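Local coordinates for putative drug/sodium antiporter (Escherichia coli, PDB 4Z3N), which is a membrane transporter of the MATE family that probably exports the genotoxin colibactin or related compounds, most likely by antiport driven by a cation gradient, at residues L160-F163 with S164-I168; P356-Y359 with P360-R364. All coordinates share one frame; numbering follows the deposited sequence.

Interaction 1 (L160-F163 with S164-I168)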
loop_
_atom_site.group_PDB
_atom_site.type_symbol
_atom_site.label_atom_id
_atom_site.label_comp_id
_atom_site.label_asym_id
_atom_site.label_seq_id
_atom_site.Cartn_x
_atom_site.Cartn_y
_atom_site.Cartn_z
ATOM N N LEU A 160 -5.661 4.237 -20.526
ATOM C CA LEU A 160 -5.959 5.653 -20.665
ATOM C C LEU A 160 -5.953 6.368 -19.314
ATOM O O LEU A 160 -5.982 7.581 -19.254
ATOM C CB LEU A 160 -7.306 5.853 -21.371
ATOM C CG LEU A 160 -7.369 5.435 -22.846
ATOM C CD1 LEU A 160 -8.734 5.769 -23.402
ATOM C CD2 LEU A 160 -6.283 6.073 -23.678
ATOM N N THR A 161 -5.934 5.603 -18.234
ATOM C CA THR A 161 -5.951 6.167 -16.900
ATOM C C THR A 161 -4.558 6.339 -16.264
ATOM O O THR A 161 -4.422 6.991 -15.236
ATOM C CB THR A 161 -6.804 5.292 -15.978
ATOM O OG1 THR A 161 -6.077 4.095 -15.666
ATOM C CG2 THR A 161 -8.118 4.945 -16.659
ATOM N N VAL A 162 -3.530 5.782 -16.894
ATOM C CA VAL A 162 -2.194 5.698 -16.301
ATOM C C VAL A 162 -1.548 7.036 -15.878
ATOM O O VAL A 162 -1.144 7.192 -14.723
ATOM C CB VAL A 162 -1.237 4.979 -17.270
ATOM C CG1 VAL A 162 0.217 5.030 -16.755
ATOM C CG2 VAL A 162 -1.696 3.550 -17.478
ATOM N N PHE A 163 -1.436 7.985 -16.804
ATOM C CA PHE A 163 -0.809 9.257 -16.497
ATOM C C PHE A 163 -1.542 9.965 -15.359
ATOM O O PHE A 163 -0.915 10.564 -14.487
ATOM C CB PHE A 163 -0.747 10.149 -17.738
ATOM C CG PHE A 163 -0.021 11.452 -17.518
ATOM C CD1 PHE A 163 1.231 11.474 -16.905
ATOM C CD2 PHE A 163 -0.578 12.657 -17.943
ATOM C CE1 PHE A 163 1.907 12.659 -16.712
ATOM C CE2 PHE A 163 0.094 13.856 -17.756
ATOM C CZ PHE A 163 1.340 13.855 -17.136
ATOM N N SER A 164 -2.863 9.867 -15.343
ATOM C CA SER A 164 -3.656 10.535 -14.320
ATOM C C SER A 164 -3.408 9.900 -12.955
ATOM O O SER A 164 -3.280 10.605 -11.945
ATOM C CB SER A 164 -5.147 10.489 -14.679
ATOM O OG SER A 164 -5.324 10.407 -16.091
ATOM N N ILE A 165 -3.331 8.573 -12.931
ATOM C CA ILE A 165 -2.985 7.844 -11.718
ATOM C C ILE A 165 -1.569 8.200 -11.221
ATOM O O ILE A 165 -1.355 8.431 -10.023
ATOM C CB ILE A 165 -3.064 6.310 -11.930
ATOM C CG1 ILE A 165 -4.432 5.901 -12.485
ATOM C CG2 ILE A 165 -2.752 5.569 -10.637
ATOM C CD1 ILE A 165 -5.607 6.486 -11.710
ATOM N N MET A 166 -0.598 8.233 -12.131
ATOM C CA MET A 166 0.759 8.631 -11.759
ATOM C C MET A 166 0.778 10.044 -11.185
ATOM O O MET A 166 1.467 10.308 -10.206
ATOM C CB MET A 166 1.707 8.541 -12.957
ATOM C CG MET A 166 1.791 7.155 -13.578
ATOM S SD MET A 166 2.486 5.860 -12.506
ATOM C CE MET A 166 1.087 4.791 -12.156
ATOM N N LEU A 167 0.020 10.940 -11.816
ATOM C CA LEU A 167 -0.131 12.326 -11.373
ATOM C C LEU A 167 -0.575 12.441 -9.920
ATOM O O LEU A 167 -0.095 13.304 -9.193
ATOM C CB LEU A 167 -1.135 13.055 -12.260
ATOM C CG LEU A 167 -0.516 14.051 -13.230
ATOM C CD1 LEU A 167 -1.605 14.857 -13.926
ATOM C CD2 LEU A 167 0.437 14.959 -12.468
ATOM N N ILE A 168 -1.501 11.572 -9.512
ATOM C CA ILE A 168 -2.001 11.521 -8.140
ATOM C C ILE A 168 -0.933 11.080 -7.149
ATOM O O ILE A 168 -0.873 11.581 -6.028
ATOM C CB ILE A 168 -3.209 10.578 -8.041
ATOM C CG1 ILE A 168 -4.398 11.206 -8.774
ATOM C CG2 ILE A 168 -3.548 10.269 -6.588
ATOM C CD1 ILE A 168 -5.654 10.394 -8.720
#
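Ile165, Met166 and Leu167 each give their backbone N-H to the carbonyl four residues back, on Thr161, Val162 and Phe163 in turn. Ile165 N lies 3.0 Å from Thr161 O, and Met166 N lies 2.8 Å from Val162 O with a nearly straight N-H...O angle of 169°. Leu167 N, 2.9 Å from Phe163 O, is tilted 24° from the carbonyl plane.

These bonds belong to the first turns of helix 162-177, within a predicted membrane-spanning segment of the MATE fold, and the i to i+4 spacing that makes them also pairs the side chains. Val162 and Met166 run side by side, CG1 to CG at 4.1 Å. Val162 CG1 stands anti to the backbone N (chi1 173°), next to its own carbonyl carbon and hence on the side of the following turn. Both residues are buried, and their apolar shapes suit a surface packed against helices 75-101 and 107-132. More loosely, Leu167 CG lies over one face of the Phe163 ring, and Leu167 CD1 is 4.3 Å from Phe163 CE2.

Thr161 and Ile165 point the same way, with Thr161 OG1 4.0 Å from Ile165 CG1. Threonine suits this buried place because its hydroxyl is hydrogen-bonded to Ser158 O, three residues back, and its methyl is apolar. The side chain lies about 4 Å from a bound monoolein, and Phe218 of helix 209-232 packs against Thr161.

Interaction 2 (P356-Y359 with P360-R364)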
loop_
_atom_site.group_PDB
_atom_site.type_symbol
_atom_site.label_atom_id
_atom_site.label_comp_id
_atom_site.label_asym_id
_atom_site.label_seq_id
_atom_site.Cartn_x
_atom_site.Cartn_y
_atom_site.Cartn_z
ATOM N N PRO A 356 -15.060 -17.445 14.905
ATOM C CA PRO A 356 -15.909 -18.644 15.047
ATOM C C PRO A 356 -17.385 -18.372 14.740
ATOM O O PRO A 356 -18.074 -19.222 14.184
ATOM C CB PRO A 356 -15.731 -19.035 16.518
ATOM C CG PRO A 356 -14.441 -18.429 16.931
ATOM C CD PRO A 356 -14.298 -17.154 16.136
ATOM N N TRP A 357 -17.869 -17.201 15.126
ATOM C CA TRP A 357 -19.227 -16.788 14.805
ATOM C C TRP A 357 -19.382 -16.171 13.419
ATOM O O TRP A 357 -20.438 -16.278 12.799
ATOM C CB TRP A 357 -19.716 -15.814 15.870
ATOM C CG TRP A 357 -19.781 -16.487 17.195
ATOM C CD1 TRP A 357 -20.568 -17.552 17.531
ATOM C CD2 TRP A 357 -19.015 -16.168 18.364
ATOM N NE1 TRP A 357 -20.347 -17.911 18.841
ATOM C CE2 TRP A 357 -19.405 -17.072 19.378
ATOM C CE3 TRP A 357 -18.057 -15.199 18.661
ATOM C CZ2 TRP A 357 -18.860 -17.038 20.660
ATOM C CZ3 TRP A 357 -17.523 -15.165 19.930
ATOM C CH2 TRP A 357 -17.920 -16.083 20.913
ATOM N N MET A 358 -18.331 -15.506 12.950
ATOM C CA MET A 358 -18.380 -14.701 11.729
ATOM C C MET A 358 -18.253 -15.515 10.450
ATOM O O MET A 358 -19.026 -15.318 9.513
ATOM C CB MET A 358 -17.280 -13.634 11.780
ATOM C CG MET A 358 -17.198 -12.712 10.583
ATOM S SD MET A 358 -16.003 -11.393 10.917
ATOM C CE MET A 358 -14.556 -12.352 11.337
ATOM N N TYR A 359 -17.279 -16.420 10.399
ATOM C CA TYR A 359 -16.993 -17.131 9.153
ATOM C C TYR A 359 -18.051 -18.134 8.681
ATOM O O TYR A 359 -18.265 -18.258 7.472
ATOM C CB TYR A 359 -15.628 -17.799 9.242
ATOM C CG TYR A 359 -14.571 -16.754 9.038
ATOM C CD1 TYR A 359 -14.442 -16.120 7.812
ATOM C CD2 TYR A 359 -13.757 -16.338 10.093
ATOM C CE1 TYR A 359 -13.502 -15.135 7.627
ATOM C CE2 TYR A 359 -12.814 -15.355 9.921
ATOM C CZ TYR A 359 -12.688 -14.757 8.686
ATOM O OH TYR A 359 -11.751 -13.783 8.492
ATOM N N PRO A 360 -18.684 -18.871 9.614
ATOM C CA PRO A 360 -19.811 -19.737 9.244
ATOM C C PRO A 360 -20.890 -18.976 8.474
ATOM O O PRO A 360 -21.519 -19.546 7.593
ATOM C CB PRO A 360 -20.330 -20.215 10.589
ATOM C CG PRO A 360 -19.101 -20.230 11.462
ATOM C CD PRO A 360 -18.310 -19.032 11.033
ATOM N N LEU A 361 -21.089 -17.702 8.783
ATOM C CA LEU A 361 -22.033 -16.886 8.025
ATOM C C LEU A 361 -21.605 -16.653 6.576
ATOM O O LEU A 361 -22.433 -16.338 5.730
ATOM C CB LEU A 361 -22.231 -15.522 8.694
ATOM C CG LEU A 361 -22.535 -15.465 10.193
ATOM C CD1 LEU A 361 -22.585 -14.015 10.632
ATOM C CD2 LEU A 361 -23.825 -16.186 10.534
ATOM N N PHE A 362 -20.310 -16.734 6.303
ATOM C CA PHE A 362 -19.792 -16.445 4.964
ATOM C C PHE A 362 -19.819 -17.652 4.010
ATOM O O PHE A 362 -19.760 -17.499 2.781
ATOM C CB PHE A 362 -18.369 -15.877 5.079
ATOM C CG PHE A 362 -18.325 -14.464 5.608
ATOM C CD1 PHE A 362 -19.500 -13.753 5.812
ATOM C CD2 PHE A 362 -17.114 -13.841 5.887
ATOM C CE1 PHE A 362 -19.476 -12.451 6.290
ATOM C CE2 PHE A 362 -17.080 -12.529 6.362
ATOM C CZ PHE A 362 -18.268 -11.837 6.567
ATOM N N THR A 363 -19.891 -18.846 4.587
ATOM C CA THR A 363 -19.840 -20.074 3.820
ATOM C C THR A 363 -20.569 -21.174 4.555
ATOM O O THR A 363 -20.578 -21.202 5.785
ATOM C CB THR A 363 -18.395 -20.536 3.553
ATOM O OG1 THR A 363 -18.415 -21.878 3.045
ATOM C CG2 THR A 363 -17.577 -20.512 4.834
ATOM N N ARG A 364 -21.188 -22.077 3.797
ATOM C CA ARG A 364 -21.809 -23.264 4.376
ATOM C C ARG A 364 -20.876 -24.476 4.438
ATOM O O ARG A 364 -21.168 -25.433 5.149
ATOM C CB ARG A 364 -23.068 -23.630 3.596
ATOM C CG ARG A 364 -24.243 -22.714 3.874
ATOM C CD ARG A 364 -25.541 -23.293 3.307
ATOM N NE ARG A 364 -26.642 -22.339 3.399
ATOM C CZ ARG A 364 -26.882 -21.390 2.500
ATOM N NH1 ARG A 364 -26.094 -21.270 1.436
ATOM N NH2 ARG A 364 -27.908 -20.564 2.666
#
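The C-terminal end of helix 326-358 gives way to the loop before helix 366-379 here, and the regular helical bonding fails at Pro360, which has no N-H to offer. Pro356 O, where an N-H four residues on would normally point, faces the Pro360 ring instead. Beyond the proline the bonds are mixed. Phe362 N reaches Tyr359 O at 2.8 Å, standing 61° out of the carbonyl plane; this bond and the weak one from Leu361 N to Met358 O span three residues. A weak bond from Thr363 N to Tyr359 O spans four, and Tyr359 O thus receives two N-H groups.

Tyr359 is the buried member, its side chain packed on helices 286-322 and 366-379. Its ring suits that place by being apolar along its sides, while its OH is satisfied by His351 NE2. Phe362 has CG anti to its carbonyl carbon (chi1 -73°), which brings the ring back beside the preceding turn. There it meets Tyr359 obliquely, Phe362 CD2 lying 4.0 Å from Tyr359 CD1, and Met358 CG approaches Phe362 CE2 at 4.2 Å. Over one face of the Phe362 ring, offset toward its rim, Met358 O sits 4.0 Å above the plane.

How the interactions relate
Interactions 1 and 2 are separate local contacts, their centres about 39 Å apart and their nearest atoms about 29 Å apart. Each lies in a different one of the protein's two MatE sequence regions. Interaction 1 is at the start of a helix, its centre about 17 Å from the chain centre, and i to i+4 backbone bonds hold it. Interaction 2 is at the end of one, its centre about 28 Å out and largely on the surface, where proline breaks that pattern and a mixture of i to i+3 and i to i+4 bonds, two of them weak, takes over. A bound monoolein lies close to the Thr161 side chain, whereas the Pro356 side chain is about 7 Å from a bound monoolein, beyond contact.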